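Local coordinates for protein carbohydrate oxidase (Microdochium nivale, PDB 3RJA) that oxidises the C1 hydroxyl of mono-, oligo- and polysaccharides to the corresponding lactones with FAD as cofactor, reducing molecular oxygen to hydrogen peroxide, at residues 87-92 and 109-114; 322-327 and 420-425; 424-429 and 441-446. All coordinates share one frame; numbering follows the deposited sequence. Where two conformers were deposited one is given.

Contact 1: residues 87-92 and 109-114; sequences QLDRMI and GARLGH. With ZN (zinc ion), chain D.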
# COMPACT_ATOMS: atom_id res chain seq x y z
N GLN A 87 -9.68 5.55 -15.86
CA GLN A 87 -10.04 6.15 -14.57
C GLN A 87 -11.18 5.29 -13.96
O GLN A 87 -12.27 5.23 -14.52
CB GLN A 87 -10.53 7.58 -14.78
CG GLN A 87 -11.07 8.27 -13.55
CD GLN A 87 -10.02 8.34 -12.43
OE1 GLN A 87 -8.82 8.39 -12.70
NE2 GLN A 87 -10.47 8.35 -11.19
N LEU A 88 -10.90 4.62 -12.83
CA LEU A 88 -11.79 3.56 -12.34
C LEU A 88 -12.70 3.99 -11.19
O LEU A 88 -13.63 3.25 -10.81
CB LEU A 88 -10.98 2.32 -11.91
CG LEU A 88 -10.19 1.58 -12.98
CD1 LEU A 88 -9.24 0.50 -12.37
CD2 LEU A 88 -11.12 0.93 -14.04
N ASP A 89 -12.45 5.17 -10.63
CA ASP A 89 -13.00 5.53 -9.34
C ASP A 89 -14.52 5.81 -9.27
O ASP A 89 -15.04 6.16 -8.19
CB ASP A 89 -12.16 6.65 -8.69
CG ASP A 89 -12.69 8.05 -9.01
OD1 ASP A 89 -13.19 8.26 -10.13
OD2 ASP A 89 -12.57 8.94 -8.13
N ARG A 90 -15.25 5.65 -10.38
CA ARG A 90 -16.72 5.75 -10.33
C ARG A 90 -17.31 4.34 -10.25
O ARG A 90 -18.52 4.18 -10.10
CB ARG A 90 -17.31 6.50 -11.54
CG ARG A 90 -16.79 7.92 -11.77
CD ARG A 90 -16.89 8.81 -10.52
NE ARG A 90 -16.90 10.22 -10.89
CZ ARG A 90 -15.81 10.92 -11.19
NH1 ARG A 90 -14.61 10.34 -11.15
NH2 ARG A 90 -15.91 12.20 -11.52
N MET A 91 -16.45 3.32 -10.37
CA MET A 91 -16.88 1.92 -10.24
C MET A 91 -16.60 1.47 -8.79
O MET A 91 -15.50 0.98 -8.47
CB MET A 91 -16.17 1.02 -11.24
CG MET A 91 -16.39 1.41 -12.72
SD MET A 91 -15.22 0.53 -13.78
CE MET A 91 -16.00 -1.08 -13.72
N ILE A 92 -17.59 1.64 -7.93
CA ILE A 92 -17.35 1.61 -6.50
C ILE A 92 -18.13 0.55 -5.74
O ILE A 92 -18.03 0.48 -4.52
CB ILE A 92 -17.68 3.02 -5.86
CG1 ILE A 92 -19.16 3.38 -6.08
CG2 ILE A 92 -16.75 4.10 -6.41
CD1 ILE A 92 -19.63 4.60 -5.22
N GLY A 109 -12.71 0.40 -8.39
CA GLY A 109 -12.60 1.82 -8.07
C GLY A 109 -13.04 2.14 -6.65
O GLY A 109 -12.92 3.29 -6.21
N ALA A 110 -13.57 1.13 -5.94
CA ALA A 110 -13.93 1.27 -4.52
C ALA A 110 -12.72 1.64 -3.70
O ALA A 110 -11.65 0.96 -3.79
CB ALA A 110 -14.50 -0.02 -3.98
N ARG A 111 -12.87 2.68 -2.90
CA ARG A 111 -11.84 3.07 -1.93
C ARG A 111 -12.00 2.36 -0.58
O ARG A 111 -13.10 1.92 -0.21
CB ARG A 111 -11.79 4.60 -1.76
CG ARG A 111 -11.35 5.32 -3.06
CD ARG A 111 -11.76 6.82 -3.07
NE ARG A 111 -11.61 7.45 -4.38
CZ ARG A 111 -10.49 8.05 -4.81
NH1 ARG A 111 -9.42 8.09 -4.03
NH2 ARG A 111 -10.46 8.62 -6.01
N LEU A 112 -10.89 2.24 0.16
CA LEU A 112 -10.85 1.44 1.38
C LEU A 112 -11.96 1.84 2.36
O LEU A 112 -12.65 0.99 2.91
CB LEU A 112 -9.48 1.52 2.08
CG LEU A 112 -8.27 0.97 1.30
CD1 LEU A 112 -7.09 0.85 2.22
CD2 LEU A 112 -8.53 -0.41 0.63
N GLY A 113 -12.12 3.14 2.61
CA GLY A 113 -13.15 3.59 3.56
C GLY A 113 -14.53 3.19 3.09
O GLY A 113 -15.37 2.79 3.89
N HIS A 114 -14.77 3.28 1.77
CA HIS A 114 -16.07 2.91 1.21
C HIS A 114 -16.30 1.38 1.27
O HIS A 114 -17.37 0.92 1.70
CB HIS A 114 -16.21 3.46 -0.22
CG HIS A 114 -17.41 2.96 -0.96
ND1 HIS A 114 -18.69 3.38 -0.68
CD2 HIS A 114 -17.52 2.09 -1.99
CE1 HIS A 114 -19.54 2.79 -1.50
NE2 HIS A 114 -18.86 1.99 -2.30
ZN ZN D . -19.96 4.49 0.40
O HOH W 1 -13.88 5.84 -5.54
O HOH W 2 -21.46 3.31 1.42
O HOH W 3 -20.85 6.09 -0.60
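Asp89 and Arg111 carry the charged half of this contact, and the aspartate meets a partner along its whole length. Its CB lies 3.7 Å from Arg111 NH2, and CG only slightly farther from that same nitrogen. At the tip, OD2 accepts a nearly straight hydrogen bond from Arg111 NH2 (3.0 Å), on its anti side and a little out of the carboxylate plane. The acceptor lies at the edge of the guanidinium, whose plane is turned 78° from that of the carboxylate. Arg24 forms a further salt bridge to OD2. The other oxygen, OD1, takes Gln87 NE2 from above the carboxylate plane at 2.9 Å, while a bond from Arg90 NH1 is doubtful because that side chain has two conformers. Arg111, Arg24 and Gln87 thus hold the carboxylate, and the positive charge of the two arginines would probably favour its ionised form. Arg111 turns its NH1 to the carbonyls of Gly134 and Gly68. Asp89 itself sits in a type I beta turn, Leu88 to Met91, that follows strand 84-87 of the FAD-binding domain, with the side chain of Leu88 touching the cofactor. Gly109 fits closely against this turn: its CA makes a CH...O contact with Leu88 O at 3.3 Å, and its N gives a weak hydrogen bond to Met91 O. A water further joins Asp89 O to Gly109 O. Farther along, Ile92 O accepts a weak bond from His114 NE2 (2.8 Å) at the edge of the imidazole. With CG anti to the backbone N (chi1 171°), the ring passes across the Ile92 side chain at about a right angle and directs ND1 to a zinc ion 2.0 Å away, which two waters and Asp309 also bind.

Contact 2: residues 322-327 and 420-425; sequences KSLTLK and SDWGMY. With FAD (flavin-adenine dinucleotide), chain B.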
# COMPACT_ATOMS: atom_id res chain seq x y z
N LYS A 322 10.00 6.98 0.76
CA LYS A 322 10.87 5.85 0.50
C LYS A 322 10.44 4.73 1.43
O LYS A 322 9.69 4.97 2.37
CB LYS A 322 12.34 6.21 0.77
CG LYS A 322 12.95 7.19 -0.24
CD LYS A 322 14.51 7.32 -0.08
CE LYS A 322 15.31 6.24 -0.84
NZ LYS A 322 15.34 6.59 -2.32
N SER A 323 10.96 3.53 1.20
CA SER A 323 10.62 2.40 2.06
C SER A 323 11.80 1.44 2.23
O SER A 323 12.78 1.52 1.51
CB SER A 323 9.40 1.62 1.50
OG SER A 323 9.76 0.82 0.37
N LEU A 324 11.64 0.54 3.20
CA LEU A 324 12.53 -0.61 3.42
C LEU A 324 11.71 -1.71 4.03
O LEU A 324 10.81 -1.46 4.85
CB LEU A 324 13.67 -0.26 4.38
CG LEU A 324 14.83 0.56 3.79
CD1 LEU A 324 15.83 0.95 4.90
CD2 LEU A 324 15.52 -0.21 2.63
N THR A 325 12.03 -2.95 3.63
CA THR A 325 11.56 -4.12 4.33
C THR A 325 12.86 -4.81 4.82
O THR A 325 13.79 -4.96 4.07
CB THR A 325 10.66 -5.02 3.43
OG1 THR A 325 11.41 -5.54 2.31
CG2 THR A 325 9.43 -4.22 2.88
N LEU A 326 12.91 -5.22 6.09
CA LEU A 326 14.16 -5.80 6.62
C LEU A 326 13.91 -7.08 7.35
O LEU A 326 12.93 -7.19 8.09
CB LEU A 326 14.83 -4.84 7.62
CG LEU A 326 14.97 -3.36 7.28
CD1 LEU A 326 15.42 -2.61 8.57
CD2 LEU A 326 15.95 -3.13 6.10
N LYS A 327 14.83 -8.05 7.17
CA LYS A 327 14.82 -9.24 8.02
C LYS A 327 15.00 -8.84 9.48
O LYS A 327 14.35 -9.39 10.36
CB LYS A 327 15.92 -10.23 7.61
CG LYS A 327 15.73 -10.75 6.21
CD LYS A 327 16.62 -11.97 5.91
CE LYS A 327 16.31 -12.46 4.51
NZ LYS A 327 17.50 -13.19 3.92
N SER A 420 20.72 -9.11 0.18
CA SER A 420 19.72 -10.14 0.33
C SER A 420 18.82 -9.91 1.57
O SER A 420 17.79 -10.55 1.70
CB SER A 420 20.40 -11.50 0.44
OG SER A 420 20.88 -11.68 1.76
N ASP A 421 19.24 -9.05 2.50
CA ASP A 421 18.50 -8.88 3.76
C ASP A 421 17.38 -7.84 3.70
O ASP A 421 16.62 -7.67 4.65
CB ASP A 421 19.46 -8.51 4.89
CG ASP A 421 19.93 -9.72 5.68
OD1 ASP A 421 19.78 -10.87 5.20
OD2 ASP A 421 20.44 -9.53 6.80
N TRP A 422 17.29 -7.12 2.59
CA TRP A 422 16.36 -6.00 2.55
C TRP A 422 15.72 -5.86 1.19
O TRP A 422 16.31 -6.25 0.17
CB TRP A 422 17.04 -4.70 2.99
CG TRP A 422 18.13 -4.17 2.08
CD1 TRP A 422 19.49 -4.41 2.18
CD2 TRP A 422 17.96 -3.30 0.94
NE1 TRP A 422 20.16 -3.74 1.18
CE2 TRP A 422 19.25 -3.06 0.40
CE3 TRP A 422 16.84 -2.71 0.32
CZ2 TRP A 422 19.45 -2.26 -0.73
CZ3 TRP A 422 17.04 -1.91 -0.81
CH2 TRP A 422 18.34 -1.70 -1.33
N GLY A 423 14.50 -5.31 1.19
CA GLY A 423 13.81 -4.95 -0.04
C GLY A 423 13.13 -3.62 0.12
O GLY A 423 13.35 -2.92 1.09
N MET A 424 12.30 -3.27 -0.86
CA MET A 424 11.49 -2.06 -0.81
C MET A 424 10.07 -2.42 -1.21
O MET A 424 9.85 -3.36 -1.96
CB MET A 424 12.07 -0.98 -1.74
CG MET A 424 13.39 -0.43 -1.21
SD MET A 424 14.08 0.91 -2.18
CE MET A 424 15.15 1.65 -0.96
N TYR A 425 9.10 -1.65 -0.73
CA TYR A 425 7.66 -1.97 -0.90
C TYR A 425 7.03 -1.02 -1.92
O TYR A 425 6.92 0.19 -1.67
CB TYR A 425 7.01 -1.84 0.48
CG TYR A 425 5.51 -2.04 0.64
CD1 TYR A 425 4.86 -3.17 0.16
CD2 TYR A 425 4.76 -1.12 1.38
CE1 TYR A 425 3.47 -3.35 0.37
CE2 TYR A 425 3.40 -1.29 1.61
CZ TYR A 425 2.76 -2.42 1.10
OH TYR A 425 1.38 -2.59 1.31
PA FAD B . -3.34 4.10 -8.01
O1A FAD B . -4.68 4.33 -8.65
O2A FAD B . -2.39 5.27 -8.09
O5B FAD B . -2.65 2.82 -8.69
C5B FAD B . -1.50 2.24 -8.09
C4B FAD B . -0.90 1.22 -9.07
O4B FAD B . -1.83 0.15 -9.27
C3B FAD B . -0.61 1.80 -10.45
O3B FAD B . 0.46 1.07 -11.05
C2B FAD B . -1.90 1.46 -11.20
O2B FAD B . -1.82 1.44 -12.60
C1B FAD B . -2.20 0.09 -10.62
N9A FAD B . -3.63 -0.20 -10.71
C8A FAD B . -4.69 0.61 -10.33
N7A FAD B . -5.83 -0.07 -10.60
C5A FAD B . -5.52 -1.27 -11.11
C6A FAD B . -6.30 -2.34 -11.55
N6A FAD B . -7.65 -2.28 -11.48
N1A FAD B . -5.66 -3.47 -12.01
C2A FAD B . -4.27 -3.53 -12.08
N3A FAD B . -3.49 -2.46 -11.69
C4A FAD B . -4.12 -1.36 -11.19
N1 FAD B . -0.26 1.35 2.04
C2 FAD B . -0.35 0.29 2.95
O2 FAD B . 0.06 -0.84 2.67
N3 FAD B . -0.97 0.55 4.17
C4 FAD B . -1.60 1.73 4.51
O4 FAD B . -2.23 1.84 5.58
C4X FAD B . -1.43 2.85 3.53
N5 FAD B . -1.98 4.03 3.77
C5X FAD B . -1.94 5.04 2.84
C6 FAD B . -2.62 6.27 3.07
C7 FAD B . -2.70 7.24 2.09
C7M FAD B . -3.42 8.58 2.36
C8 FAD B . -2.20 6.95 0.80
C8M FAD B . -2.28 7.97 -0.32
C9 FAD B . -1.48 5.79 0.57
C9A FAD B . -1.36 4.80 1.57
N10 FAD B . -0.75 3.55 1.33
C10 FAD B . -0.70 2.58 2.32
C1' FAD B . -0.11 3.29 -0.00
C2' FAD B . -1.07 2.55 -0.92
O2' FAD B . -1.17 1.19 -0.51
C3' FAD B . -0.55 2.57 -2.34
O3' FAD B . -0.28 3.90 -2.74
C4' FAD B . -1.57 1.91 -3.28
O4' FAD B . -0.90 1.40 -4.39
C5' FAD B . -2.68 2.88 -3.69
O5' FAD B . -3.60 2.22 -4.52
P FAD B . -4.53 3.11 -5.51
O1P FAD B . -5.51 2.24 -6.23
O2P FAD B . -5.20 4.23 -4.70
O3P FAD B . -3.40 3.75 -6.44
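Ser323 and Tyr425 meet through a side chain where the strand pairing gives out: Ser323 OG accepts a straight hydrogen bond from Tyr425 N at 2.8 Å. The hydroxyl reaches that N-H because OG stands between the backbone N and the carbonyl carbon (chi1 76°), on the side facing residues 420-425. Next to it Met424, extended beyond CG, runs past Ser323 O, with CG 3.4 Å from that oxygen. Leu324 leaves its backbone on the far side, yet its CD2 turns back to lie 3.7 Å from Trp422 CE3. Leu326 CD2 packs on Trp422 CB, so Leu324, Leu326 and Trp422 form one apolar patch, where helices 403-414 and 435-443 also touch the indole. Thr325 lies on the other face beside Gly423, its CG2 near Tyr425 CB. The backbones join by Thr325 N to Gly423 O at 2.9 Å, Gly423 N to Thr325 O, and Lys327 N to Asp421 O. Lys327 stretches its extended chain across Asp421; CD comes 3.4 Å from OD1, and NZ makes a long, weak salt bridge to the same oxygen. At the opposite end Tyr425 swings CG anti to its backbone N (chi1 177°), which carries the ring to the flavin, where OH donates to FAD O2 at 2.6 Å. The same phenol oxygen accepts from Gly145 N and Asn427 ND2, so three bonds hold it. Thr325 with Gly423 is an antiparallel hydrogen-bonded pair and Leu326 with Trp422 a non-hydrogen-bonded one; through them the short strand 422-423 borders the large antiparallel sheet of this FAD-linked oxidase, and its continuation reaches the flavin pyrimidine.

Contact 3: residues 424-429 and 441-446; sequences MYINYA and VYYGEN. With FAD (flavin-adenine dinucleotide), chain B.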
# COMPACT_ATOMS: atom_id res chain seq x y z
N MET A 424 12.30 -3.27 -0.86
CA MET A 424 11.49 -2.06 -0.81
C MET A 424 10.07 -2.42 -1.21
O MET A 424 9.85 -3.36 -1.96
CB MET A 424 12.07 -0.98 -1.74
CG MET A 424 13.39 -0.43 -1.21
SD MET A 424 14.08 0.91 -2.18
CE MET A 424 15.15 1.65 -0.96
N TYR A 425 9.10 -1.65 -0.73
CA TYR A 425 7.66 -1.97 -0.90
C TYR A 425 7.03 -1.02 -1.92
O TYR A 425 6.92 0.19 -1.67
CB TYR A 425 7.01 -1.84 0.48
CG TYR A 425 5.51 -2.04 0.64
CD1 TYR A 425 4.86 -3.17 0.16
CD2 TYR A 425 4.76 -1.12 1.38
CE1 TYR A 425 3.47 -3.35 0.37
CE2 TYR A 425 3.40 -1.29 1.61
CZ TYR A 425 2.76 -2.42 1.10
OH TYR A 425 1.38 -2.59 1.31
N ILE A 426 6.61 -1.56 -3.07
CA ILE A 426 6.07 -0.73 -4.16
C ILE A 426 4.72 -0.04 -3.80
O ILE A 426 4.29 0.86 -4.51
CB ILE A 426 5.93 -1.55 -5.48
CG1 ILE A 426 5.79 -0.60 -6.71
CG2 ILE A 426 4.79 -2.56 -5.35
CD1 ILE A 426 5.69 -1.33 -8.06
N ASN A 427 4.04 -0.45 -2.71
CA ASN A 427 2.89 0.41 -2.25
C ASN A 427 3.37 1.74 -1.61
O ASN A 427 2.58 2.68 -1.45
CB ASN A 427 1.92 -0.33 -1.33
CG ASN A 427 0.78 -1.00 -2.11
OD1 ASN A 427 0.53 -0.69 -3.30
ND2 ASN A 427 0.11 -1.94 -1.46
N TYR A 428 4.66 1.82 -1.32
CA TYR A 428 5.29 3.10 -1.02
C TYR A 428 6.23 3.45 -2.17
O TYR A 428 7.46 3.55 -2.00
CB TYR A 428 6.03 3.04 0.31
CG TYR A 428 5.19 2.67 1.51
CD1 TYR A 428 3.83 2.99 1.55
CD2 TYR A 428 5.77 2.06 2.65
CE1 TYR A 428 3.04 2.69 2.64
CE2 TYR A 428 4.97 1.74 3.76
CZ TYR A 428 3.60 2.07 3.74
OH TYR A 428 2.75 1.81 4.79
N ALA A 429 5.64 3.57 -3.37
CA ALA A 429 6.42 3.65 -4.63
C ALA A 429 7.41 4.84 -4.64
O ALA A 429 7.05 6.00 -4.36
CB ALA A 429 5.49 3.75 -5.83
N VAL A 441 14.53 -4.53 -6.09
CA VAL A 441 14.28 -4.37 -4.66
C VAL A 441 12.81 -4.56 -4.30
O VAL A 441 12.50 -4.99 -3.18
CB VAL A 441 14.85 -3.03 -4.07
CG1 VAL A 441 16.37 -3.00 -4.20
CG2 VAL A 441 14.21 -1.78 -4.76
N TYR A 442 11.89 -4.24 -5.24
CA TYR A 442 10.46 -4.39 -4.96
C TYR A 442 10.00 -5.86 -4.93
O TYR A 442 9.00 -6.19 -4.26
CB TYR A 442 9.58 -3.65 -5.99
CG TYR A 442 9.54 -2.11 -5.96
CD1 TYR A 442 9.70 -1.37 -4.79
CD2 TYR A 442 9.27 -1.42 -7.14
CE1 TYR A 442 9.63 0.06 -4.83
CE2 TYR A 442 9.23 -0.05 -7.20
CZ TYR A 442 9.39 0.69 -6.05
OH TYR A 442 9.28 2.04 -6.20
N TYR A 443 10.69 -6.73 -5.67
CA TYR A 443 10.19 -8.08 -5.87
C TYR A 443 11.12 -9.24 -5.43
O TYR A 443 10.71 -10.36 -5.49
CB TYR A 443 9.72 -8.28 -7.31
CG TYR A 443 8.58 -7.36 -7.70
CD1 TYR A 443 7.35 -7.40 -7.02
CD2 TYR A 443 8.75 -6.41 -8.71
CE1 TYR A 443 6.29 -6.52 -7.36
CE2 TYR A 443 7.71 -5.53 -9.05
CZ TYR A 443 6.49 -5.60 -8.37
OH TYR A 443 5.48 -4.76 -8.73
N GLY A 444 12.34 -8.94 -4.99
CA GLY A 444 13.19 -9.92 -4.28
C GLY A 444 13.30 -11.25 -5.00
O GLY A 444 13.58 -11.29 -6.21
N GLU A 445 13.03 -12.34 -4.28
CA GLU A 445 13.21 -13.70 -4.83
C GLU A 445 12.16 -14.06 -5.90
O GLU A 445 12.29 -15.07 -6.58
CB GLU A 445 13.24 -14.76 -3.70
CG GLU A 445 11.93 -14.90 -2.89
CD GLU A 445 11.97 -16.02 -1.84
OE1 GLU A 445 12.24 -15.75 -0.65
OE2 GLU A 445 11.68 -17.17 -2.20
N ASN A 446 11.12 -13.22 -6.05
CA ASN A 446 10.04 -13.52 -6.99
C ASN A 446 10.17 -12.84 -8.36
O ASN A 446 9.37 -13.08 -9.26
CB ASN A 446 8.69 -13.18 -6.36
CG ASN A 446 8.27 -14.18 -5.29
OD1 ASN A 446 8.68 -15.35 -5.33
ND2 ASN A 446 7.45 -13.73 -4.34
PA FAD B . -3.34 4.10 -8.01
O1A FAD B . -4.68 4.33 -8.65
O2A FAD B . -2.39 5.27 -8.09
O5B FAD B . -2.65 2.82 -8.69
C5B FAD B . -1.50 2.24 -8.09
C4B FAD B . -0.90 1.22 -9.07
O4B FAD B . -1.83 0.15 -9.27
C3B FAD B . -0.61 1.80 -10.45
O3B FAD B . 0.46 1.07 -11.05
C2B FAD B . -1.90 1.46 -11.20
O2B FAD B . -1.82 1.44 -12.60
C1B FAD B . -2.20 0.09 -10.62
N9A FAD B . -3.63 -0.20 -10.71
C8A FAD B . -4.69 0.61 -10.33
N7A FAD B . -5.83 -0.07 -10.60
C5A FAD B . -5.52 -1.27 -11.11
C6A FAD B . -6.30 -2.34 -11.55
N6A FAD B . -7.65 -2.28 -11.48
N1A FAD B . -5.66 -3.47 -12.01
C2A FAD B . -4.27 -3.53 -12.08
N3A FAD B . -3.49 -2.46 -11.69
C4A FAD B . -4.12 -1.36 -11.19
N1 FAD B . -0.26 1.35 2.04
C2 FAD B . -0.35 0.29 2.95
O2 FAD B . 0.06 -0.84 2.67
N3 FAD B . -0.97 0.55 4.17
C4 FAD B . -1.60 1.73 4.51
O4 FAD B . -2.23 1.84 5.58
C4X FAD B . -1.43 2.85 3.53
N5 FAD B . -1.98 4.03 3.77
C5X FAD B . -1.94 5.04 2.84
C6 FAD B . -2.62 6.27 3.07
C7 FAD B . -2.70 7.24 2.09
C7M FAD B . -3.42 8.58 2.36
C8 FAD B . -2.20 6.95 0.80
C8M FAD B . -2.28 7.97 -0.32
C9 FAD B . -1.48 5.79 0.57
C9A FAD B . -1.36 4.80 1.57
N10 FAD B . -0.75 3.55 1.33
C10 FAD B . -0.70 2.58 2.32
C1' FAD B . -0.11 3.29 -0.00
C2' FAD B . -1.07 2.55 -0.92
O2' FAD B . -1.17 1.19 -0.51
C3' FAD B . -0.55 2.57 -2.34
O3' FAD B . -0.28 3.90 -2.74
C4' FAD B . -1.57 1.91 -3.28
O4' FAD B . -0.90 1.40 -4.39
C5' FAD B . -2.68 2.88 -3.69
O5' FAD B . -3.60 2.22 -4.52
P FAD B . -4.53 3.11 -5.51
O1P FAD B . -5.51 2.24 -6.23
O2P FAD B . -5.20 4.23 -4.70
O3P FAD B . -3.40 3.75 -6.44
O HOH W 4 6.98 -4.70 -3.07
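Ile426 stands over the ring of Tyr442, the two side chains crossing at about a right angle. Its CB lies 3.7 Å from the ring centroid and only 11° off the normal, a CH-pi contact. CG1, anti to the backbone N (chi1 -163°), continues over the same ring to within 3.5 Å of CE2, and CD1 goes on to Tyr443 OH. Met424 O sits at the edge of the Tyr442 ring and also receives a straight CH...O contact from Tyr442 CA at 3.2 Å. Met424 and Val441 run side by side, with SD 3.7 Å from CG2, while Met424 N gives a hydrogen bond to Val441 O (2.9 Å). Tyr442 OH bonds to Gln467 OE1 and to Asp430 N, close to Ala429; a leucine in place of Tyr442 would probably leave both without this mate and Ile426 without its aromatic face. On the side away from helix 435-443, Asn427 lays CB over one face of Tyr425, gives ND2 to its OH and accepts from FAD O4' through OD1 at 2.8 Å. Tyr428 reaches the flavin and the bound substrate analogue, so this berberine-like segment forms part of the active-site pocket.

From the N terminus, contact 1 comes first, closing a short loop of the FAD-binding domain that holds the hairpin of strands 94-98 and 103-106. Contact 2 then closes a far longer one, bringing strand 422-423 back to strand 318-326 after strands 352-359 and 384-392 and helix 403-414. Contact 3 opens where contact 2 ends, sharing Met424 and Tyr425, and folds helix 435-443 back on the loop before it. Contact 1 closes before the others open, and none is nested. Contacts 2 and 3 have centres 8 Å apart and touch through Trp422 and Val441. Contact 1 lies across the chain's centre, yet all three reach FAD.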